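Local coordinates for putative uncharacterized protein (Ustilago maydis, PDB 4GNX), which is a subunit of replication protein A and, through an OB-fold, probably takes part in binding single-stranded DNA, at residues 39-47 against 57-66. Numbering follows the deposited sequence.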
# COMPACT_ATOMS: atom_id res chain seq x y z
N LEU B 39 12.02 2.44 -16.25
CA LEU B 39 11.02 3.29 -15.63
C LEU B 39 9.65 3.02 -16.24
O LEU B 39 9.55 2.45 -17.33
CB LEU B 39 11.39 4.75 -15.84
CG LEU B 39 11.52 5.29 -17.29
CD1 LEU B 39 10.19 5.81 -17.82
CD2 LEU B 39 12.56 6.39 -17.35
N THR B 40 8.61 3.47 -15.56
CA THR B 40 7.26 3.31 -16.07
C THR B 40 6.35 4.50 -15.79
O THR B 40 6.49 5.21 -14.79
CB THR B 40 6.58 2.06 -15.51
OG1 THR B 40 5.26 1.98 -16.05
CG2 THR B 40 6.51 2.08 -13.96
N PHE B 41 5.40 4.71 -16.68
CA PHE B 41 4.48 5.83 -16.52
C PHE B 41 3.24 5.70 -17.40
O PHE B 41 3.18 4.86 -18.32
CB PHE B 41 5.19 7.17 -16.76
CG PHE B 41 5.63 7.37 -18.18
CD1 PHE B 41 4.79 8.01 -19.09
CD2 PHE B 41 6.88 6.96 -18.59
CE1 PHE B 41 5.18 8.22 -20.40
CE2 PHE B 41 7.28 7.17 -19.92
CZ PHE B 41 6.43 7.79 -20.82
N VAL B 42 2.25 6.54 -17.12
CA VAL B 42 0.97 6.50 -17.81
C VAL B 42 0.78 7.85 -18.46
O VAL B 42 1.12 8.87 -17.88
CB VAL B 42 -0.16 6.21 -16.83
CG1 VAL B 42 -1.50 6.36 -17.51
CG2 VAL B 42 -0.01 4.82 -16.23
N ALA B 43 0.26 7.87 -19.68
CA ALA B 43 0.23 9.09 -20.46
C ALA B 43 -0.76 8.93 -21.60
O ALA B 43 -1.24 7.82 -21.85
CB ALA B 43 1.60 9.40 -21.02
N VAL B 44 -1.02 10.05 -22.29
CA VAL B 44 -1.93 10.07 -23.43
C VAL B 44 -1.17 10.26 -24.73
O VAL B 44 -0.32 11.16 -24.86
CB VAL B 44 -2.99 11.16 -23.27
CG1 VAL B 44 -3.99 11.12 -24.43
CG2 VAL B 44 -3.73 10.96 -21.97
N VAL B 45 -1.46 9.39 -25.70
CA VAL B 45 -0.87 9.44 -27.00
C VAL B 45 -1.48 10.63 -27.70
O VAL B 45 -2.70 10.78 -27.75
CB VAL B 45 -1.20 8.18 -27.78
CG1 VAL B 45 -0.41 8.13 -29.09
CG2 VAL B 45 -0.96 6.95 -26.94
N ARG B 46 -0.63 11.47 -28.26
CA ARG B 46 -1.08 12.66 -28.96
C ARG B 46 -0.74 12.66 -30.44
O ARG B 46 -1.43 13.29 -31.24
CB ARG B 46 -0.50 13.89 -28.30
CG ARG B 46 -1.12 14.20 -26.97
CD ARG B 46 -2.61 14.51 -27.05
NE ARG B 46 -3.10 14.87 -25.72
CZ ARG B 46 -4.37 14.84 -25.34
NH1 ARG B 46 -5.33 14.45 -26.19
NH2 ARG B 46 -4.68 15.19 -24.10
N ASN B 47 0.36 11.97 -30.79
CA ASN B 47 0.74 11.73 -32.18
C ASN B 47 1.44 10.37 -32.40
O ASN B 47 2.07 9.82 -31.48
CB ASN B 47 1.59 12.89 -32.71
CG ASN B 47 2.07 12.66 -34.13
OD1 ASN B 47 3.27 12.48 -34.37
ND2 ASN B 47 1.13 12.64 -35.08
N TYR B 57 5.66 7.62 -30.80
CA TYR B 57 4.47 8.21 -30.18
C TYR B 57 4.86 9.49 -29.49
O TYR B 57 5.91 9.55 -28.84
CB TYR B 57 3.86 7.29 -29.13
CG TYR B 57 3.55 5.92 -29.65
CD1 TYR B 57 4.48 4.89 -29.54
CD2 TYR B 57 2.32 5.65 -30.27
CE1 TYR B 57 4.21 3.62 -30.03
CE2 TYR B 57 2.02 4.38 -30.76
CZ TYR B 57 2.97 3.36 -30.63
OH TYR B 57 2.72 2.08 -31.10
N SER B 58 4.02 10.52 -29.62
CA SER B 58 4.20 11.71 -28.82
C SER B 58 3.29 11.53 -27.66
O SER B 58 2.12 11.20 -27.81
CB SER B 58 3.83 12.96 -29.57
OG SER B 58 3.93 14.06 -28.69
N VAL B 59 3.82 11.73 -26.48
CA VAL B 59 3.12 11.30 -25.31
C VAL B 59 3.18 12.37 -24.22
O VAL B 59 4.20 13.05 -24.02
CB VAL B 59 3.69 9.94 -24.88
CG1 VAL B 59 4.13 9.91 -23.42
CG2 VAL B 59 2.72 8.82 -25.27
N GLU B 60 2.07 12.52 -23.51
CA GLU B 60 1.85 13.64 -22.62
C GLU B 60 0.94 13.22 -21.44
O GLU B 60 -0.09 12.56 -21.66
CB GLU B 60 1.27 14.80 -23.46
CG GLU B 60 0.68 15.94 -22.66
CD GLU B 60 -0.79 15.72 -22.35
OE1 GLU B 60 -1.54 15.40 -23.31
OE2 GLU B 60 -1.20 15.88 -21.17
N ASP B 61 1.34 13.59 -20.22
CA ASP B 61 0.65 13.23 -18.97
C ASP B 61 0.33 14.44 -18.08
O ASP B 61 0.35 14.35 -16.85
CB ASP B 61 1.52 12.28 -18.15
CG ASP B 61 2.77 12.98 -17.56
OD1 ASP B 61 3.00 14.18 -17.86
OD2 ASP B 61 3.53 12.33 -16.78
N GLY B 62 0.08 15.60 -18.68
CA GLY B 62 -0.27 16.78 -17.93
C GLY B 62 0.90 17.41 -17.19
O GLY B 62 0.75 18.49 -16.59
N THR B 63 2.06 16.76 -17.22
CA THR B 63 3.22 17.32 -16.52
C THR B 63 4.35 17.72 -17.47
O THR B 63 5.24 18.50 -17.10
CB THR B 63 3.73 16.38 -15.41
OG1 THR B 63 4.68 15.43 -15.95
CG2 THR B 63 2.59 15.67 -14.72
N GLY B 64 4.32 17.15 -18.67
CA GLY B 64 5.28 17.46 -19.74
C GLY B 64 5.02 16.50 -20.88
O GLY B 64 4.12 15.66 -20.77
N GLN B 65 5.78 16.62 -21.97
CA GLN B 65 5.62 15.80 -23.16
C GLN B 65 6.93 15.10 -23.52
O GLN B 65 8.00 15.66 -23.37
CB GLN B 65 5.12 16.68 -24.29
CG GLN B 65 5.01 16.04 -25.67
CD GLN B 65 6.35 15.94 -26.38
OE1 GLN B 65 6.54 15.07 -27.23
NE2 GLN B 65 7.30 16.81 -26.01
N ILE B 66 6.86 13.86 -24.00
CA ILE B 66 8.08 13.18 -24.41
C ILE B 66 7.77 12.19 -25.52
O ILE B 66 6.62 11.80 -25.69
CB ILE B 66 8.80 12.49 -23.24
CG1 ILE B 66 10.21 12.11 -23.65
CG2 ILE B 66 8.01 11.27 -22.75
CD1 ILE B 66 11.11 11.78 -22.49
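The Arg46 guanidinium meets the Glu60 carboxylate edge-on and nearly coplanar, 7° between the planes, while Val44 CG1 covers one guanidinium face over its centre. The Phe41 ring is likewise met at its edge, in plane, by Leu39 CD1, Ala43 CB and Val59 CG1, the last 3.6 Å from Phe41 CE1; the same valine methyl touches Ala43 CB. Arg46 NE lies 2.9 Å from Glu60 OE1, in a salt bridge, and NH2 reaches the syn lone pair of that oxygen. A bend at chi2 in each chain (-63° in Arg46, -89° in Glu60) brings the two charges together. Glu60 OE2 takes the Gly62 N-H and a salt bridge from Arg22 of a neighbouring subunit, which leaves the carboxylate held at both oxygens. The two clusters lie on opposite faces of an antiparallel hairpin, in which Val44 N bonds to Glu60 O at 2.7 Å. Opposite Ser58 the partner strand spends two residues, Arg46 and Asn47, a classic beta bulge consistent with the curvature of the long first strand of an OB-fold barrel. Strand 90-100 pairs with the other edge of strand 38-50, helix 14-19 packs on Phe41 and Val59, and helix 117-135 reaches Phe41 and Val42.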